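Local coordinates for disulfide bond forming protein (DsbF) (Mycobacterium tuberculosis, PDB 3IOS) that probably oxidises reduced, unfolded secreted proteins to form their disulfide bonds, acting through a thioredoxin-fold domain with a redox-active cysteine pair, at residues P41-F46 with Y119-P124; F46-C51 with T114-Y119. All coordinates share one frame; numbering follows the deposited sequence. Where two conformers were deposited one is given.

Contact 1: residues P41-F46 with Y119-P124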
# COMPACT_ATOMS: atom_id res chain seq x y z
N PRO A 41 12.15 3.74 3.91
CA PRO A 41 11.23 2.69 4.36
C PRO A 41 9.86 2.93 3.74
O PRO A 41 9.40 4.07 3.66
CB PRO A 41 11.24 2.86 5.87
CG PRO A 41 11.42 4.35 6.03
CD PRO A 41 12.49 4.65 5.01
N ALA A 42 9.21 1.87 3.28
CA ALA A 42 7.89 2.03 2.69
C ALA A 42 7.01 0.83 2.96
O ALA A 42 7.49 -0.27 3.22
CB ALA A 42 8.02 2.25 1.17
N VAL A 43 5.71 1.06 2.92
CA VAL A 43 4.75 -0.02 3.13
C VAL A 43 3.69 0.10 2.06
O VAL A 43 3.08 1.15 1.90
CB VAL A 43 4.06 0.08 4.50
CG1 VAL A 43 3.01 -1.02 4.62
CG2 VAL A 43 5.08 -0.05 5.61
N LEU A 44 3.49 -0.97 1.30
CA LEU A 44 2.44 -0.98 0.29
C LEU A 44 1.31 -1.84 0.85
O LEU A 44 1.52 -2.98 1.26
CB LEU A 44 2.96 -1.56 -1.03
CG LEU A 44 3.97 -0.64 -1.73
CD1 LEU A 44 5.37 -1.21 -1.54
CD2 LEU A 44 3.65 -0.52 -3.21
N TRP A 45 0.12 -1.26 0.89
CA TRP A 45 -1.05 -1.93 1.41
C TRP A 45 -2.00 -2.22 0.25
O TRP A 45 -2.55 -1.31 -0.37
CB TRP A 45 -1.70 -1.03 2.45
CG TRP A 45 -3.07 -1.41 2.87
CD1 TRP A 45 -3.50 -2.64 3.27
CD2 TRP A 45 -4.20 -0.53 2.99
NE1 TRP A 45 -4.83 -2.59 3.62
CE2 TRP A 45 -5.28 -1.30 3.46
CE3 TRP A 45 -4.40 0.83 2.75
CZ2 TRP A 45 -6.55 -0.76 3.69
CZ3 TRP A 45 -5.67 1.38 2.98
CH2 TRP A 45 -6.72 0.58 3.45
N PHE A 46 -2.19 -3.51 -0.04
CA PHE A 46 -3.05 -3.93 -1.14
C PHE A 46 -4.46 -4.12 -0.64
O PHE A 46 -4.71 -4.92 0.26
CB PHE A 46 -2.50 -5.22 -1.76
CG PHE A 46 -1.08 -5.10 -2.23
CD1 PHE A 46 -0.02 -5.13 -1.32
CD2 PHE A 46 -0.80 -4.90 -3.58
CE1 PHE A 46 1.29 -4.97 -1.76
CE2 PHE A 46 0.51 -4.74 -4.02
CZ PHE A 46 1.56 -4.78 -3.11
N TYR A 119 0.32 -6.88 2.49
CA TYR A 119 1.23 -5.79 2.81
C TYR A 119 2.61 -6.09 2.27
O TYR A 119 3.09 -7.21 2.37
CB TYR A 119 1.32 -5.62 4.33
CG TYR A 119 0.04 -5.19 4.99
CD1 TYR A 119 -0.19 -3.84 5.28
CD2 TYR A 119 -0.96 -6.11 5.29
CE1 TYR A 119 -1.38 -3.43 5.85
CE2 TYR A 119 -2.16 -5.70 5.86
CZ TYR A 119 -2.36 -4.36 6.14
OH TYR A 119 -3.55 -3.94 6.70
N ALA A 120 3.26 -5.09 1.67
CA ALA A 120 4.61 -5.28 1.18
C ALA A 120 5.48 -4.31 1.98
O ALA A 120 5.25 -3.10 1.96
CB ALA A 120 4.71 -4.97 -0.30
N PHE A 121 6.45 -4.85 2.70
CA PHE A 121 7.34 -4.01 3.50
C PHE A 121 8.65 -3.84 2.77
O PHE A 121 9.30 -4.81 2.39
CB PHE A 121 7.54 -4.63 4.89
CG PHE A 121 6.26 -4.76 5.68
CD1 PHE A 121 5.46 -5.89 5.54
CD2 PHE A 121 5.82 -3.72 6.49
CE1 PHE A 121 4.23 -5.98 6.20
CE2 PHE A 121 4.59 -3.80 7.15
CZ PHE A 121 3.80 -4.93 7.00
N VAL A 122 9.03 -2.58 2.57
CA VAL A 122 10.25 -2.25 1.86
C VAL A 122 11.22 -1.54 2.79
O VAL A 122 10.89 -0.48 3.32
CB VAL A 122 9.94 -1.31 0.68
CG1 VAL A 122 11.20 -1.07 -0.13
CG2 VAL A 122 8.83 -1.90 -0.18
N ASP A 123 12.40 -2.11 3.01
CA ASP A 123 13.35 -1.44 3.88
C ASP A 123 14.19 -0.49 3.02
O ASP A 123 14.14 -0.55 1.79
CB ASP A 123 14.21 -2.46 4.66
CG ASP A 123 15.24 -3.17 3.81
OD1 ASP A 123 15.78 -4.19 4.28
OD2 ASP A 123 15.54 -2.72 2.68
N PRO A 124 14.95 0.42 3.64
CA PRO A 124 15.77 1.37 2.88
C PRO A 124 16.78 0.77 1.90
O PRO A 124 17.24 1.45 0.99
CB PRO A 124 16.45 2.19 3.98
CG PRO A 124 15.43 2.18 5.07
CD PRO A 124 15.01 0.73 5.08
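Trp45 and Tyr119 run alongside each other from two antiparallel strands. The phenol ring and the five-membered ring of the indole are nearly parallel, at 21°, but displaced, so overlap is slight; their centroids are 4.9 Å apart. The closest touch is Trp45 CD1 to Tyr119 CE1, 3.4 Å. Trp45 CG is anti to its backbone N (chi1 167°) and Tyr119 CG to its carbonyl carbon (chi1 -65°), which brings the rings together. On the same face of the sheet Val43 CG2 meets Phe121 CD2 at 3.8 Å, and helices 52-67 and 137-147 cover these residues. The other face carries Ala42, Leu44, Ala120 and Val122. There Leu44 CD1 reaches Val122 CG2 at 3.8 Å. Phe46 turns the edge of its ring to Ala120, with CE1 3.7 Å from Ala120 CB. Ala42 pairs with Val122 and Leu44 with Ala120, each through two backbone hydrogen bonds; Leu44 N to Ala120 O is 2.8 Å. The hydroxyl of Tyr119 is hydrogen-bonded to Glu57 of helix 52-67. The backbones of those four residues thus satisfy each other, while Val43 and Trp45 bond to strand 72-77. Mostly apolar groups line both faces, and the phenol hydroxyl finds its partner on the covering helix.

Contact 2: residues F46-C51 with T114-Y119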
# COMPACT_ATOMS: atom_id res chain seq x y z
N PHE A 46 -2.19 -3.51 -0.04
CA PHE A 46 -3.05 -3.93 -1.14
C PHE A 46 -4.46 -4.12 -0.64
O PHE A 46 -4.71 -4.92 0.26
CB PHE A 46 -2.50 -5.22 -1.76
CG PHE A 46 -1.08 -5.10 -2.23
CD1 PHE A 46 -0.02 -5.13 -1.32
CD2 PHE A 46 -0.80 -4.90 -3.58
CE1 PHE A 46 1.29 -4.97 -1.76
CE2 PHE A 46 0.51 -4.74 -4.02
CZ PHE A 46 1.56 -4.78 -3.11
N TRP A 47 -5.40 -3.37 -1.23
CA TRP A 47 -6.79 -3.44 -0.81
C TRP A 47 -7.78 -3.42 -1.97
O TRP A 47 -7.42 -3.08 -3.10
CB TRP A 47 -7.13 -2.28 0.15
CG TRP A 47 -6.92 -0.88 -0.39
CD1 TRP A 47 -5.77 -0.13 -0.33
CD2 TRP A 47 -7.90 -0.04 -1.03
NE1 TRP A 47 -5.98 1.12 -0.88
CE2 TRP A 47 -7.28 1.20 -1.31
CE3 TRP A 47 -9.24 -0.22 -1.37
CZ2 TRP A 47 -7.95 2.25 -1.93
CZ3 TRP A 47 -9.92 0.83 -1.99
CH2 TRP A 47 -9.27 2.05 -2.26
N ALA A 48 -9.01 -3.83 -1.68
CA ALA A 48 -10.10 -3.84 -2.66
C ALA A 48 -11.23 -3.11 -1.92
O ALA A 48 -11.47 -3.37 -0.74
CB ALA A 48 -10.51 -5.27 -3.00
N PRO A 49 -11.94 -2.20 -2.60
CA PRO A 49 -13.03 -1.43 -2.00
C PRO A 49 -14.15 -2.23 -1.34
O PRO A 49 -14.71 -1.81 -0.33
CB PRO A 49 -13.56 -0.59 -3.17
CG PRO A 49 -12.42 -0.55 -4.13
CD PRO A 49 -11.84 -1.92 -4.04
N TRP A 50 -14.47 -3.38 -1.92
CA TRP A 50 -15.54 -4.23 -1.44
C TRP A 50 -15.12 -5.21 -0.36
O TRP A 50 -15.96 -5.97 0.16
CB TRP A 50 -16.15 -4.99 -2.62
CG TRP A 50 -15.10 -5.61 -3.49
CD1 TRP A 50 -14.63 -5.12 -4.67
CD2 TRP A 50 -14.33 -6.78 -3.20
NE1 TRP A 50 -13.61 -5.92 -5.14
CE2 TRP A 50 -13.41 -6.95 -4.26
CE3 TRP A 50 -14.34 -7.72 -2.16
CZ2 TRP A 50 -12.49 -8.00 -4.29
CZ3 TRP A 50 -13.42 -8.76 -2.19
CH2 TRP A 50 -12.51 -8.90 -3.26
N CYS A 51 -13.87 -5.24 0.01
CA CYS A 51 -13.41 -6.17 1.00
C CYS A 51 -13.66 -5.68 2.43
O CYS A 51 -13.07 -4.67 2.87
CB CYS A 51 -11.86 -6.29 0.67
SG CYS A 51 -11.19 -7.65 1.78
N THR A 114 -2.48 -11.80 -5.20
CA THR A 114 -3.66 -12.21 -5.93
C THR A 114 -4.91 -11.99 -5.09
O THR A 114 -6.02 -11.90 -5.62
CB THR A 114 -3.58 -13.70 -6.32
OG1 THR A 114 -3.30 -14.49 -5.15
CG2 THR A 114 -2.47 -13.91 -7.34
N GLN A 115 -4.72 -11.87 -3.78
CA GLN A 115 -5.84 -11.66 -2.87
C GLN A 115 -5.52 -10.64 -1.78
O GLN A 115 -4.41 -10.60 -1.26
CB GLN A 115 -6.25 -12.98 -2.22
CG GLN A 115 -6.66 -14.06 -3.20
CD GLN A 115 -6.91 -15.38 -2.51
OE1 GLN A 115 -7.80 -15.49 -1.65
NE2 GLN A 115 -6.14 -16.40 -2.87
N GLN A 116 -6.51 -9.84 -1.42
CA GLN A 116 -6.34 -8.85 -0.38
C GLN A 116 -6.93 -9.40 0.91
O GLN A 116 -7.76 -10.31 0.88
CB GLN A 116 -7.05 -7.54 -0.75
CG GLN A 116 -8.56 -7.59 -0.63
CD GLN A 116 -9.17 -8.74 -1.41
OE1 GLN A 116 -8.77 -9.01 -2.54
NE2 GLN A 116 -10.15 -9.41 -0.81
N PRO A 117 -6.51 -8.87 2.06
CA PRO A 117 -5.51 -7.80 2.10
C PRO A 117 -4.10 -8.36 2.09
O PRO A 117 -3.89 -9.55 2.35
CB PRO A 117 -5.83 -7.09 3.41
CG PRO A 117 -6.22 -8.23 4.29
CD PRO A 117 -7.11 -9.08 3.39
N ALA A 118 -3.13 -7.51 1.76
CA ALA A 118 -1.73 -7.90 1.75
C ALA A 118 -0.91 -6.66 2.03
O ALA A 118 -1.38 -5.53 1.84
CB ALA A 118 -1.35 -8.50 0.40
N TYR A 119 0.32 -6.88 2.49
CA TYR A 119 1.23 -5.79 2.81
C TYR A 119 2.61 -6.09 2.27
O TYR A 119 3.09 -7.21 2.37
CB TYR A 119 1.32 -5.62 4.33
CG TYR A 119 0.04 -5.19 4.99
CD1 TYR A 119 -0.19 -3.84 5.28
CD2 TYR A 119 -0.96 -6.11 5.29
CE1 TYR A 119 -1.38 -3.43 5.85
CE2 TYR A 119 -2.16 -5.70 5.86
CZ TYR A 119 -2.36 -4.36 6.14
OH TYR A 119 -3.55 -3.94 6.70
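Gln116 reaches across to Ala48, Trp50 and Cys51. Cys51 is modelled in two conformers, and what follows holds for the one given. Gln116 CB sits 3.7 Å from Phe46 O and also nears Trp47 CA. CG lies between the backbone N and the carbonyl carbon (chi1 74°), and the chain bends at chi2 (-54°). This puts CG 3.6 Å from Cys51 SG in that conformer and 3.8 Å from Ala48 CB. At the tip, OE1 is 3.8 Å from Trp50 CH2. NE2 donates a hydrogen bond to the given Cys51 SG, 3.3 Å long with 155° at the hydrogen, and the sulfur is close to the amide plane. For the other conformer this bond is uncertain. The same NE2 is 3.4 Å from Trp50 CH2, with the amide and indole planes crossing steeply. Next to Gln116, Pro117 follows a cis peptide bond and touches Cys54. Further on, Phe46 N bonds to Ala118 O at 2.9 Å; the return bond from Ala118 N is weak. Ala48 to Cys51 form a type I turn, and Cys51 caps helix 52-67. A Cys51-Cys54 pair at a helix start, faced by a cis-proline loop, is the hallmark of the thioredoxin-fold active site.

Contacts 1 and 2 are successive parts of one antiparallel pairing, between strands 42-47 and 118-122. Their centres are 14 Å apart, and they share Phe46 and Tyr119. Contact 1 lies deep in the central sheet, with its centre about 7 Å from that of the chain. Contact 2 lies further out, about 10 Å from it, where strand 42-47 ends, strand 118-122 starts and the first redox cysteine lies. Trp45 of contact 1 packs near Ala118 of contact 2, with CD1 3.9 Å from Ala118 O. Trp45 also meets the ring of Trp47. One strand leads into the loop that carries Cys51; the other is entered from the cis-proline loop facing it. Cys51 and Cys54 form a disulfide when oxidised, and the entry holds both redox forms.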